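Long-range contacts in extracellular solute-binding protein, family 1 (Bifidobacterium longum subsp. infantis, PDB 6FTH), which probably captures human milk oligosaccharides outside the cell and hands them to an ABC transporter for uptake: residues Val35-Thr40 against Leu405-Ser410; Pro141-Lys146 against Ser333-Ala338; Ser471-Gln476 against Lys496-Leu501. One frame throughout, in Å; residues are numbered along the deposited sequence.

Overall arrangement
Contacts 1 and 2 lie near the middle of the chain and touch each other, with centres about 14 Å apart. There Phe409 packs on Ser142, Ser143 and Arg144, and contact 2 is nested in the chain loop that contact 1 closes. Contact 1 sets the end of strand 29-36 and the turn after it against a loop; contact 2 pairs two short strands. Both are polar: a salt-bridge network in contact 1, backbone and side-chain hydrogen bonds in contact 2. Contact 3 lies farther out, its centre about 36 and 33 Å from theirs. It joins two helices near the C-terminus through apolar side chains, with no hydrogen bond across it. All three are partly buried.

Contact 1: residues Val35-Thr40 against Leu405-Ser410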
ATOM      1  N   VAL A  35       3.687  10.613 -14.522  1.00 15.28           N
ATOM      2  CA  VAL A  35       4.003   9.194 -14.472  1.00 14.79           C
ATOM      3  C   VAL A  35       2.664   8.468 -14.415  1.00 17.38           C
ATOM      4  O   VAL A  35       1.842   8.737 -13.528  1.00 15.77           O
ATOM      5  CB  VAL A  35       4.880   8.862 -13.255  1.00 14.88           C
ATOM      6  CG1 VAL A  35       5.248   7.397 -13.230  1.00 17.24           C
ATOM      7  CG2 VAL A  35       6.135   9.749 -13.228  1.00 16.28           C
ATOM      8  N   LYS A  36       2.423   7.595 -15.390  1.00 15.26           N
ATOM      9  CA  LYS A  36       1.101   7.051 -15.665  1.00 14.74           C
ATOM     10  C   LYS A  36       0.887   5.653 -15.088  1.00 17.53           C
ATOM     11  O   LYS A  36       1.762   4.777 -15.150  1.00 16.75           O
ATOM     12  CB  LYS A  36       0.869   6.991 -17.178  1.00 17.25           C
ATOM     13  CG  LYS A  36       0.833   8.340 -17.887  1.00 15.82           C
ATOM     14  CD  LYS A  36      -0.408   9.218 -17.587  1.00 18.40           C
ATOM     15  CE  LYS A  36      -1.711   8.614 -18.088  1.00 17.89           C
ATOM     16  NZ  LYS A  36      -1.588   8.234 -19.549  1.00 18.47           N
ATOM     17  N   ARG A  37      -0.313   5.436 -14.564  1.00 15.92           N
ATOM     18  CA  ARG A  37      -0.754   4.097 -14.227  1.00 15.98           C
ATOM     19  C   ARG A  37      -0.869   3.261 -15.502  1.00 16.84           C
ATOM     20  O   ARG A  37      -1.224   3.779 -16.566  1.00 15.73           O
ATOM     21  CB  ARG A  37      -2.144   4.184 -13.618  1.00 17.16           C
ATOM     22  CG  ARG A  37      -2.691   2.917 -13.024  1.00 16.45           C
ATOM     23  CD  ARG A  37      -4.153   3.124 -12.751  1.00 16.41           C
ATOM     24  NE  ARG A  37      -4.782   2.014 -12.061  1.00 19.65           N
ATOM     25  CZ  ARG A  37      -5.241   0.913 -12.653  1.00 22.79           C
ATOM     26  NH1 ARG A  37      -5.107   0.730 -13.966  1.00 23.99           N
ATOM     27  NH2 ARG A  37      -5.833  -0.026 -11.928  1.00 28.16           N
ATOM     28  N   PRO A  38      -0.611   1.962 -15.423  1.00 16.60           N
ATOM     29  CA  PRO A  38      -0.958   1.103 -16.555  1.00 18.44           C
ATOM     30  C   PRO A  38      -2.442   1.203 -16.880  1.00 19.35           C
ATOM     31  O   PRO A  38      -3.271   1.553 -16.031  1.00 19.15           O
ATOM     32  CB  PRO A  38      -0.587  -0.303 -16.066  1.00 22.81           C
ATOM     33  CG  PRO A  38       0.475  -0.084 -15.051  1.00 21.28           C
ATOM     34  CD  PRO A  38       0.110   1.229 -14.368  1.00 18.69           C
ATOM     35  N   ALA A  39      -2.770   0.918 -18.137  1.00 19.18           N
ATOM     36  CA  ALA A  39      -4.145   0.768 -18.621  1.00 17.49           C
ATOM     37  C   ALA A  39      -4.863   2.091 -18.819  1.00 18.99           C
ATOM     38  O   ALA A  39      -6.087   2.082 -19.045  1.00 17.96           O
ATOM     39  CB  ALA A  39      -5.011  -0.125 -17.723  1.00 20.20           C
ATOM     40  N   THR A  40      -4.159   3.214 -18.764  1.00 17.40           N
ATOM     41  CA  THR A  40      -4.728   4.533 -18.983  1.00 18.02           C
ATOM     42  C   THR A  40      -4.526   4.984 -20.427  1.00 19.58           C
ATOM     43  O   THR A  40      -3.508   4.660 -21.064  1.00 19.25           O
ATOM     44  CB  THR A  40      -4.110   5.540 -18.004  1.00 17.39           C
ATOM     45  OG1 THR A  40      -2.675   5.500 -18.090  1.00 18.59           O
ATOM     46  CG2 THR A  40      -4.536   5.247 -16.585  1.00 19.04           C
ATOM     47  N   LEU A 405      -6.657   9.165 -14.493  1.00 13.53           N
ATOM     48  CA  LEU A 405      -5.440   8.702 -13.853  1.00 13.10           C
ATOM     49  C   LEU A 405      -5.699   7.650 -12.783  1.00 14.96           C
ATOM     50  O   LEU A 405      -4.752   6.989 -12.342  1.00 13.37           O
ATOM     51  CB  LEU A 405      -4.717   9.898 -13.228  1.00 13.34           C
ATOM     52  CG  LEU A 405      -4.438  11.075 -14.182  1.00 13.50           C
ATOM     53  CD1 LEU A 405      -3.679  12.183 -13.514  1.00 14.65           C
ATOM     54  CD2 LEU A 405      -3.666  10.606 -15.413  1.00 17.29           C
ATOM     55  N   ALA A 406      -6.948   7.479 -12.369  1.00 14.50           N
ATOM     56  CA  ALA A 406      -7.379   6.452 -11.390  1.00 15.67           C
ATOM     57  C   ALA A 406      -6.636   6.666 -10.068  1.00 14.32           C
ATOM     58  O   ALA A 406      -6.447   7.826  -9.655  1.00 15.21           O
ATOM     59  CB  ALA A 406      -7.286   5.071 -11.987  1.00 16.07           C
ATOM     60  N   ASP A 407      -6.211   5.583  -9.413  1.00 12.98           N
ATOM     61  CA  ASP A 407      -5.607   5.696  -8.096  1.00 14.20           C
ATOM     62  C   ASP A 407      -4.262   6.411  -8.120  1.00 14.09           C
ATOM     63  O   ASP A 407      -3.777   6.801  -7.058  1.00 14.24           O
ATOM     64  CB  ASP A 407      -5.472   4.309  -7.468  1.00 15.48           C
ATOM     65  CG  ASP A 407      -4.593   3.397  -8.278  1.00 18.63           C
ATOM     66  OD1 ASP A 407      -4.956   3.099  -9.433  1.00 19.58           O
ATOM     67  OD2 ASP A 407      -3.508   3.055  -7.784  1.00 26.51           O
ATOM     68  N   ARG A 408      -3.665   6.616  -9.288  1.00 13.45           N
ATOM     69  CA  ARG A 408      -2.425   7.365  -9.397  1.00 12.87           C
ATOM     70  C   ARG A 408      -2.637   8.890  -9.453  1.00 13.03           C
ATOM     71  O   ARG A 408      -1.674   9.631  -9.619  1.00 13.84           O
ATOM     72  CB  ARG A 408      -1.657   6.908 -10.643  1.00 14.16           C
ATOM     73  CG  ARG A 408      -0.672   5.782 -10.424  1.00 15.37           C
ATOM     74  CD  ARG A 408      -1.300   4.485  -9.929  1.00 15.58           C
ATOM     75  NE  ARG A 408      -0.405   3.359 -10.247  1.00 14.92           N
ATOM     76  CZ  ARG A 408      -0.704   2.069 -10.088  1.00 24.56           C
ATOM     77  NH1 ARG A 408      -1.862   1.696  -9.568  1.00 20.89           N
ATOM     78  NH2 ARG A 408       0.175   1.141 -10.460  1.00 19.47           N
ATOM     79  N   PHE A 409      -3.872   9.368  -9.289  1.00 11.91           N
ATOM     80  CA  PHE A 409      -4.216  10.765  -9.509  1.00 12.53           C
ATOM     81  C   PHE A 409      -3.606  11.722  -8.486  1.00 13.23           C
ATOM     82  O   PHE A 409      -3.070  11.341  -7.433  1.00 12.12           O
ATOM     83  CB  PHE A 409      -5.738  10.966  -9.561  1.00 12.51           C
ATOM     84  CG  PHE A 409      -6.443  11.036  -8.194  1.00 11.78           C
ATOM     85  CD1 PHE A 409      -6.108  10.188  -7.145  1.00 13.49           C
ATOM     86  CD2 PHE A 409      -7.477  11.920  -8.011  1.00 12.92           C
ATOM     87  CE1 PHE A 409      -6.793  10.264  -5.924  1.00 13.92           C
ATOM     88  CE2 PHE A 409      -8.153  12.002  -6.803  1.00 14.74           C
ATOM     89  CZ  PHE A 409      -7.821  11.173  -5.777  1.00 13.34           C
ATOM     90  N   SER A 410      -3.716  13.003  -8.828  1.00 11.15           N
ATOM     91  CA  SER A 410      -3.184  14.126  -8.057  1.00 12.47           C
ATOM     92  C   SER A 410      -4.387  14.962  -7.621  1.00 12.35           C
ATOM     93  O   SER A 410      -4.751  15.944  -8.279  1.00 13.05           O
ATOM     94  CB  SER A 410      -2.238  14.952  -8.892  1.00 13.51           C
ATOM     95  OG  SER A 410      -1.197  14.132  -9.367  1.00 13.08           O
TER
HETATM   96  O   HOH W   1      -2.267   7.564 -14.049  1.00 15.29           O
HETATM   97  O   HOH W   2      -5.604  -0.019  -8.739  1.00 42.91           O
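A salt-bridge network joins Arg37, just past strand 29-36, to Asp407 and Arg408 in the loop between helix 390-398 and strand 418-420. Arg37 NE gives its hydrogen to Asp407 OD1 at 2.8 Å, with an N-H...O angle of 152°. The oxygen lies in the plane of the Arg37 guanidinium, at its edge. The carboxylate plane stands nearly perpendicular to it, at 89°. Asp407 is shared: its OD2 takes a bond from Arg408 NH1 at 2.8 Å through the syn lone pair. One carboxylate therefore sits between two arginines, and its charge would offset their repulsion.

The arginines cross at about a right angle. Arg37 CG is anti to the backbone N (chi1 -172°) and lies over one face of the Arg408 guanidinium, toward the rim, 3.6 Å from Arg408 CZ. Arg37 CD also rests on Ala406 CB at 3.8 Å. Strand 29-36 belongs to the mixed sheet of one lobe of this solute-binding protein, where it runs between strands 59-66 and 86-88. The chain leaves it through a type II beta turn from Arg37 to Thr40. Within the turn, Thr40 OG1 donates to Arg37 O at 2.7 Å, and Arg37 NH1 donates to Pro38 O. The guanidinium is thus held from both NE and NH1, which limits its rotation.

A water bridges the backbones, accepting from Arg37 N and donating to Leu405 O. Lys36 CE touches Leu405 CD2 at 3.9 Å, while its NZ pairs with Glu64. Arg408 has a second acidic partner, Glu67, at NE. A second water accepts from Arg37 NH2 at 3.2 Å and makes a weak bond to Asp407 OD1.

Contact 2: residues Pro141-Lys146 against Ser333-Ala338; sequences PSSRGK and SAEFEA
Ser142 and Glu337 form the antiparallel hydrogen-bonded pair of a small two-stranded sheet. Ser142 N donates to Glu337 O at 2.9 Å, and Glu337 N returns a bond to Ser142 O. Ser143 and Phe336 are the adjoining non-hydrogen-bonded pair. Beyond the strands, Arg144 N still bonds to Glu335 O.

Packing is close on the face that carries Ser143 and Phe336. Ser143 CB meets the edge of the Phe336 ring, 3.6 Å from CE1. Ser143 OG is anti to its backbone N (chi1 160°) and donates to Glu335 OE2 at 2.6 Å, on the anti lone pair. Glu335 reaches it with a fully extended chain, and the same oxygen forms a salt bridge with Lys123. This buried carboxylate is therefore held by a hydroxyl and a probable positive charge. Helix 124-130 adds Leu129 against Phe336.

By contrast, on the face with Ser142 and Glu337 the side chains meet mainly at one place, Ser142 OG to Glu337 CB at 3.5 Å. A water links Ser142 OG to Glu335 O, and Glu337 is partly exposed.

Past the strand end, the guanidinium edge of Arg144 grips one carbonyl side-on with two nitrogens. Its NE meets Ala334 O at 2.9 Å, nearly along the C=O axis, and its NH2 reaches the same oxygen at 3.3 Å. An alanine in place of Arg144 would probably leave Ala334 O without these two donors and residues Ser333 to Glu335 less firmly held. The CB of Lys146 points away from 333-338, and its NZ bonds to Asp415 O.

Gly145 has a positive phi (101°), and a side chain there would press on the preceding carbonyl oxygen. The motif is a short antiparallel two-stranded sheet, strand 140-143 against 336-337, joining segments some 190 residues apart.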
ATOM      1  N   PRO A 141       0.340  15.406  -1.321  1.00 13.65           N
ATOM      2  CA  PRO A 141      -0.238  14.063  -1.316  1.00 12.52           C
ATOM      3  C   PRO A 141      -1.548  14.022  -2.093  1.00 13.52           C
ATOM      4  O   PRO A 141      -2.078  15.045  -2.525  1.00 13.51           O
ATOM      5  CB  PRO A 141      -0.507  13.840   0.176  1.00 12.51           C
ATOM      6  CG  PRO A 141      -0.879  15.206   0.666  1.00 12.58           C
ATOM      7  CD  PRO A 141      -0.069  16.183  -0.133  1.00 13.40           C
ATOM      8  N   SER A 142      -2.077  12.807  -2.245  1.00 13.45           N
ATOM      9  CA  SER A 142      -3.439  12.601  -2.733  1.00 12.37           C
ATOM     10  C   SER A 142      -4.230  11.791  -1.714  1.00 11.95           C
ATOM     11  O   SER A 142      -3.652  11.123  -0.848  1.00 12.68           O
ATOM     12  CB  SER A 142      -3.436  11.811  -4.051  1.00 14.48           C
ATOM     13  OG  SER A 142      -2.764  10.556  -3.875  1.00 15.44           O
ATOM     14  N   SER A 143      -5.565  11.839  -1.843  1.00 11.31           N
ATOM     15  CA  SER A 143      -6.467  10.968  -1.092  1.00 11.51           C
ATOM     16  C   SER A 143      -7.545  10.435  -2.015  1.00 11.73           C
ATOM     17  O   SER A 143      -8.290  11.219  -2.607  1.00 11.09           O
ATOM     18  CB  SER A 143      -7.141  11.720   0.060  1.00 11.42           C
ATOM     19  OG  SER A 143      -8.320  11.046   0.482  1.00 13.01           O
ATOM     20  N   ARG A 144      -7.659   9.112  -2.113  1.00 12.22           N
ATOM     21  CA  ARG A 144      -8.762   8.496  -2.839  1.00 11.17           C
ATOM     22  C   ARG A 144      -9.990   8.271  -1.972  1.00 11.81           C
ATOM     23  O   ARG A 144     -10.950   7.626  -2.416  1.00 12.35           O
ATOM     24  CB  ARG A 144      -8.343   7.203  -3.564  1.00 12.29           C
ATOM     25  CG  ARG A 144      -7.622   6.167  -2.735  1.00 11.76           C
ATOM     26  CD  ARG A 144      -7.446   4.857  -3.529  1.00 12.05           C
ATOM     27  NE  ARG A 144      -6.466   3.994  -2.894  1.00 13.42           N
ATOM     28  CZ  ARG A 144      -6.041   2.846  -3.402  1.00 16.50           C
ATOM     29  NH1 ARG A 144      -6.562   2.386  -4.530  1.00 13.04           N
ATOM     30  NH2 ARG A 144      -5.096   2.153  -2.775  1.00 15.59           N
ATOM     31  N   GLY A 145      -9.986   8.790  -0.748  1.00 11.74           N
ATOM     32  CA  GLY A 145     -11.224   8.935  -0.009  1.00 13.21           C
ATOM     33  C   GLY A 145     -11.448   7.871   1.041  1.00 12.20           C
ATOM     34  O   GLY A 145     -10.723   6.883   1.160  1.00 12.03           O
ATOM     35  N   LYS A 146     -12.542   8.078   1.767  1.00 11.63           N
ATOM     36  CA  LYS A 146     -12.781   7.334   3.005  1.00 13.50           C
ATOM     37  C   LYS A 146     -13.057   5.845   2.794  1.00 13.66           C
ATOM     38  O   LYS A 146     -12.923   5.071   3.739  1.00 15.05           O
ATOM     39  CB  LYS A 146     -13.899   7.997   3.793  1.00 12.79           C
ATOM     40  CG  LYS A 146     -15.265   7.981   3.102  1.00 13.10           C
ATOM     41  CD  LYS A 146     -16.329   8.744   3.907  1.00 14.42           C
ATOM     42  CE  LYS A 146     -17.711   8.671   3.303  1.00 11.75           C
ATOM     43  NZ  LYS A 146     -17.884   9.413   2.047  1.00 15.44           N
ATOM     44  N   SER A 333      -3.168   2.259   5.986  1.00 12.00           N
ATOM     45  CA  SER A 333      -4.239   2.965   5.314  1.00 10.98           C
ATOM     46  C   SER A 333      -3.945   2.981   3.828  1.00 11.59           C
ATOM     47  O   SER A 333      -2.822   3.279   3.422  1.00 13.26           O
ATOM     48  CB  SER A 333      -4.320   4.406   5.820  1.00 15.80           C
ATOM     49  OG  SER A 333      -5.103   5.210   4.936  1.00 13.84           O
ATOM     50  N   ALA A 334      -4.955   2.659   3.028  1.00 10.57           N
ATOM     51  CA  ALA A 334      -4.826   2.703   1.585  1.00 11.63           C
ATOM     52  C   ALA A 334      -5.223   4.053   1.004  1.00 12.84           C
ATOM     53  O   ALA A 334      -5.347   4.176  -0.222  1.00 12.90           O
ATOM     54  CB  ALA A 334      -5.698   1.618   0.964  1.00 12.46           C
ATOM     55  N   GLU A 335      -5.400   5.074   1.829  1.00 11.56           N
ATOM     56  CA  GLU A 335      -6.063   6.277   1.339  1.00 11.67           C
ATOM     57  C   GLU A 335      -5.106   7.265   0.659  1.00 13.16           C
ATOM     58  O   GLU A 335      -5.454   7.821  -0.396  1.00 12.23           O
ATOM     59  CB  GLU A 335      -6.796   6.971   2.496  1.00 12.98           C
ATOM     60  CG  GLU A 335      -7.624   8.175   2.042  1.00 12.27           C
ATOM     61  CD  GLU A 335      -8.358   8.879   3.125  1.00 14.26           C
ATOM     62  OE1 GLU A 335      -8.466   8.354   4.257  1.00 15.79           O
ATOM     63  OE2 GLU A 335      -8.834   9.989   2.830  1.00 15.36           O
ATOM     64  N   PHE A 336      -3.915   7.493   1.228  1.00 12.42           N
ATOM     65  CA  PHE A 336      -3.014   8.568   0.829  1.00 11.43           C
ATOM     66  C   PHE A 336      -1.794   8.061   0.070  1.00 13.90           C
ATOM     67  O   PHE A 336      -1.268   6.979   0.334  1.00 12.64           O
ATOM     68  CB  PHE A 336      -2.464   9.318   2.047  1.00 12.33           C
ATOM     69  CG  PHE A 336      -3.513   9.920   2.940  1.00 12.05           C
ATOM     70  CD1 PHE A 336      -4.596  10.600   2.429  1.00 15.88           C
ATOM     71  CD2 PHE A 336      -3.406   9.807   4.307  1.00 19.82           C
ATOM     72  CE1 PHE A 336      -5.562  11.158   3.276  1.00 17.11           C
ATOM     73  CE2 PHE A 336      -4.372  10.357   5.144  1.00 21.77           C
ATOM     74  CZ  PHE A 336      -5.453  11.010   4.623  1.00 15.41           C
ATOM     75  N   GLU A 337      -1.311   8.904  -0.845  1.00 12.75           N
ATOM     76  CA  GLU A 337      -0.037   8.724  -1.522  1.00 14.38           C
ATOM     77  C   GLU A 337       0.717  10.042  -1.437  1.00 16.76           C
ATOM     78  O   GLU A 337       0.114  11.116  -1.421  1.00 14.81           O
ATOM     79  CB  GLU A 337      -0.237   8.301  -2.994  1.00 15.26           C
ATOM     80  CG  GLU A 337      -0.938   6.951  -3.163  1.00 16.90           C
ATOM     81  CD  GLU A 337      -0.065   5.767  -2.725  1.00 22.40           C
ATOM     82  OE1 GLU A 337       1.183   5.875  -2.732  1.00 21.25           O
ATOM     83  OE2 GLU A 337      -0.647   4.722  -2.373  1.00 27.02           O
ATOM     84  N   ALA A 338       2.048   9.961  -1.376  1.00 14.85           N
ATOM     85  CA  ALA A 338       2.865  11.107  -0.986  1.00 13.34           C
ATOM     86  C   ALA A 338       3.619  11.785  -2.124  1.00 14.79           C
ATOM     87  O   ALA A 338       4.385  12.713  -1.857  1.00 15.67           O
ATOM     88  CB  ALA A 338       3.880  10.664   0.059  1.00 15.46           C
TER
HETATM   89  O   HOH W   3      -4.416   8.640  -2.997  1.00 15.05           O

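Contact 3: residues Ser471-Gln476 against Lys496-Leu501; sequences SNVVMQ and KQLDSL
Val473 of helix 457-484 packs on Gln497, Leu498 and Leu501 near the end of helix 487-500, in an antiparallel helical hairpin, the two helices being consecutive in the chain. The short segment axes make an angle of 160° and come within 10.4 Å of each other.

The valine can be traced outward from CB, which lies 3.9 Å from Leu498 CD2. CG1, anti to the backbone N (chi1 175°), meets the same methyl at 3.7 Å and also lies beside Gln497 OE1. CG2 branches toward Gln497 NE2 at 3.6 Å and Leu501 CD1 at 3.8 Å. Each methyl thus faces one amide atom, CG1 the OE1 and CG2 the NE2, and the two side chains meet tip to tip. Val473 and Leu498 instead slide past each other in opposite directions.

Leu498 is buried and meets two valines. Leu246 from a loop touches both Val474 and Leu498. Tyr494, one turn earlier on helix 487-500, also packs on both valines. Gln497 is at the exposed margin. Leu501 is the first residue after helix 487-500 to leave helical phi/psi. The Val474 contact is made by CG2, which lies 3.8 Å from Leu498 CD1.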
ATOM      1  N   SER A 471      18.786  -6.717   4.596  1.00 16.02           N
ATOM      2  CA  SER A 471      17.714  -7.413   3.900  1.00 17.50           C
ATOM      3  C   SER A 471      18.212  -8.686   3.232  1.00 19.48           C
ATOM      4  O   SER A 471      17.478  -9.684   3.186  1.00 21.13           O
ATOM      5  CB  SER A 471      17.034  -6.482   2.905  1.00 20.59           C
ATOM      6  OG  SER A 471      17.923  -6.000   1.937  1.00 25.95           O
ATOM      7  N   ASN A 472      19.450  -8.683   2.726  1.00 19.07           N
ATOM      8  CA  ASN A 472      19.986  -9.890   2.102  1.00 19.99           C
ATOM      9  C   ASN A 472      20.028 -11.040   3.097  1.00 20.04           C
ATOM     10  O   ASN A 472      19.647 -12.172   2.774  1.00 20.09           O
ATOM     11  CB  ASN A 472      21.396  -9.648   1.563  1.00 22.66           C
ATOM     12  CG  ASN A 472      21.452  -8.646   0.425  1.00 27.59           C
ATOM     13  OD1 ASN A 472      20.527  -8.526  -0.375  1.00 31.43           O
ATOM     14  ND2 ASN A 472      22.577  -7.934   0.334  1.00 33.66           N
ATOM     15  N   VAL A 473      20.490 -10.774   4.321  1.00 16.44           N
ATOM     16  CA  VAL A 473      20.548 -11.814   5.338  1.00 15.23           C
ATOM     17  C   VAL A 473      19.147 -12.253   5.724  1.00 15.27           C
ATOM     18  O   VAL A 473      18.856 -13.449   5.797  1.00 17.62           O
ATOM     19  CB  VAL A 473      21.344 -11.324   6.565  1.00 15.83           C
ATOM     20  CG1 VAL A 473      21.320 -12.342   7.706  1.00 16.75           C
ATOM     21  CG2 VAL A 473      22.790 -10.960   6.153  1.00 17.62           C
ATOM     22  N   VAL A 474      18.266 -11.290   6.006  1.00 15.32           N
ATOM     23  CA  VAL A 474      16.924 -11.620   6.479  1.00 17.13           C
ATOM     24  C   VAL A 474      16.202 -12.489   5.458  1.00 15.93           C
ATOM     25  O   VAL A 474      15.588 -13.504   5.813  1.00 17.01           O
ATOM     26  CB  VAL A 474      16.126 -10.337   6.788  1.00 15.37           C
ATOM     27  CG1 VAL A 474      14.644 -10.672   7.088  1.00 18.26           C
ATOM     28  CG2 VAL A 474      16.708  -9.604   7.990  1.00 15.98           C
ATOM     29  N   MET A 475      16.247 -12.085   4.188  1.00 17.20           N
ATOM     30  CA  MET A 475      15.484 -12.785   3.158  1.00 19.58           C
ATOM     31  C   MET A 475      16.006 -14.205   2.989  1.00 20.00           C
ATOM     32  O   MET A 475      15.222 -15.159   2.914  1.00 19.62           O
ATOM     33  CB  MET A 475      15.564 -11.992   1.848  1.00 22.72           C
ATOM     34  CG  MET A 475      14.998 -12.678   0.610  1.00 29.84           C
ATOM     35  SD  MET A 475      15.013 -11.638  -0.895  1.00 36.43           S
ATOM     36  CE  MET A 475      16.379 -10.529  -0.535  1.00 31.63           C
ATOM     37  N   GLN A 476      17.332 -14.367   2.959  1.00 17.47           N
ATOM     38  CA  GLN A 476      17.914 -15.691   2.781  1.00 18.30           C
ATOM     39  C   GLN A 476      17.613 -16.592   3.970  1.00 18.41           C
ATOM     40  O   GLN A 476      17.150 -17.726   3.800  1.00 19.27           O
ATOM     41  CB  GLN A 476      19.423 -15.560   2.550  1.00 22.77           C
ATOM     42  CG  GLN A 476      20.123 -16.867   2.213  1.00 31.75           C
ATOM     43  CD  GLN A 476      20.549 -17.658   3.441  1.00 37.05           C
ATOM     44  OE1 GLN A 476      20.154 -18.817   3.624  1.00 43.72           O
ATOM     45  NE2 GLN A 476      21.378 -17.040   4.283  1.00 41.97           N
ATOM     46  N   LYS A 496      23.181 -11.516  15.954  1.00 15.03           N
ATOM     47  CA  LYS A 496      24.442 -10.790  16.037  1.00 16.60           C
ATOM     48  C   LYS A 496      24.859 -10.263  14.673  1.00 14.91           C
ATOM     49  O   LYS A 496      25.408  -9.165  14.561  1.00 15.81           O
ATOM     50  CB  LYS A 496      25.510 -11.711  16.612  1.00 18.94           C
ATOM     51  CG  LYS A 496      25.270 -12.095  18.046  1.00 20.44           C
ATOM     52  CD  LYS A 496      26.257 -13.187  18.444  1.00 23.14           C
ATOM     53  CE  LYS A 496      26.552 -13.180  19.924  1.00 29.21           C
ATOM     54  NZ  LYS A 496      25.392 -13.610  20.723  1.00 36.69           N
ATOM     55  N   GLN A 497      24.600 -11.031  13.617  1.00 13.26           N
ATOM     56  CA  GLN A 497      24.947 -10.571  12.282  1.00 14.28           C
ATOM     57  C   GLN A 497      24.182  -9.303  11.914  1.00 14.07           C
ATOM     58  O   GLN A 497      24.757  -8.364  11.353  1.00 14.11           O
ATOM     59  CB  GLN A 497      24.723 -11.683  11.238  1.00 15.10           C
ATOM     60  CG  GLN A 497      25.203 -11.325   9.843  1.00 16.37           C
ATOM     61  CD  GLN A 497      25.117 -12.483   8.863  1.00 24.27           C
ATOM     62  OE1 GLN A 497      24.503 -13.507   9.142  1.00 28.34           O
ATOM     63  NE2 GLN A 497      25.747 -12.323   7.718  1.00 28.19           N
ATOM     64  N   LEU A 498      22.872  -9.249  12.208  1.00 13.22           N
ATOM     65  CA  LEU A 498      22.107  -8.048  11.869  1.00 13.22           C
ATOM     66  C   LEU A 498      22.611  -6.841  12.647  1.00 11.01           C
ATOM     67  O   LEU A 498      22.704  -5.734  12.103  1.00 12.85           O
ATOM     68  CB  LEU A 498      20.609  -8.261  12.130  1.00 14.19           C
ATOM     69  CG  LEU A 498      19.952  -9.391  11.309  1.00 13.32           C
ATOM     70  CD1 LEU A 498      18.415  -9.249  11.387  1.00 15.23           C
ATOM     71  CD2 LEU A 498      20.409  -9.399   9.843  1.00 15.29           C
ATOM     72  N   ASP A 499      22.974  -7.053  13.907  1.00 14.32           N
ATOM     73  CA  ASP A 499      23.566  -5.978  14.710  1.00 16.32           C
ATOM     74  C   ASP A 499      24.860  -5.482  14.078  1.00 17.64           C
ATOM     75  O   ASP A 499      25.091  -4.272  13.989  1.00 15.98           O
ATOM     76  CB  ASP A 499      23.825  -6.471  16.131  1.00 16.22           C
ATOM     77  CG  ASP A 499      22.551  -6.566  16.972  1.00 19.93           C
ATOM     78  OD1 ASP A 499      21.470  -6.218  16.463  1.00 21.06           O
ATOM     79  OD2 ASP A 499      22.642  -6.995  18.142  1.00 24.95           O
ATOM     80  N   SER A 500      25.694  -6.402  13.580  1.00 14.90           N
ATOM     81  CA  SER A 500      26.938  -6.012  12.924  1.00 15.82           C
ATOM     82  C   SER A 500      26.698  -5.207  11.656  1.00 18.38           C
ATOM     83  O   SER A 500      27.589  -4.474  11.223  1.00 15.95           O
ATOM     84  CB  SER A 500      27.758  -7.258  12.581  1.00 18.44           C
ATOM     85  OG  SER A 500      27.297  -7.896  11.401  1.00 24.51           O
ATOM     86  N   LEU A 501      25.511  -5.320  11.060  1.00 14.73           N
ATOM     87  CA  LEU A 501      25.122  -4.594   9.867  1.00 15.17           C
ATOM     88  C   LEU A 501      24.361  -3.307  10.173  1.00 14.11           C
ATOM     89  O   LEU A 501      23.894  -2.633   9.251  1.00 16.79           O
ATOM     90  CB  LEU A 501      24.310  -5.530   8.944  1.00 14.56           C
ATOM     91  CG  LEU A 501      25.051  -6.793   8.487  1.00 13.28           C
ATOM     92  CD1 LEU A 501      24.113  -7.706   7.718  1.00 16.36           C
ATOM     93  CD2 LEU A 501      26.227  -6.392   7.586  1.00 15.90           C
TER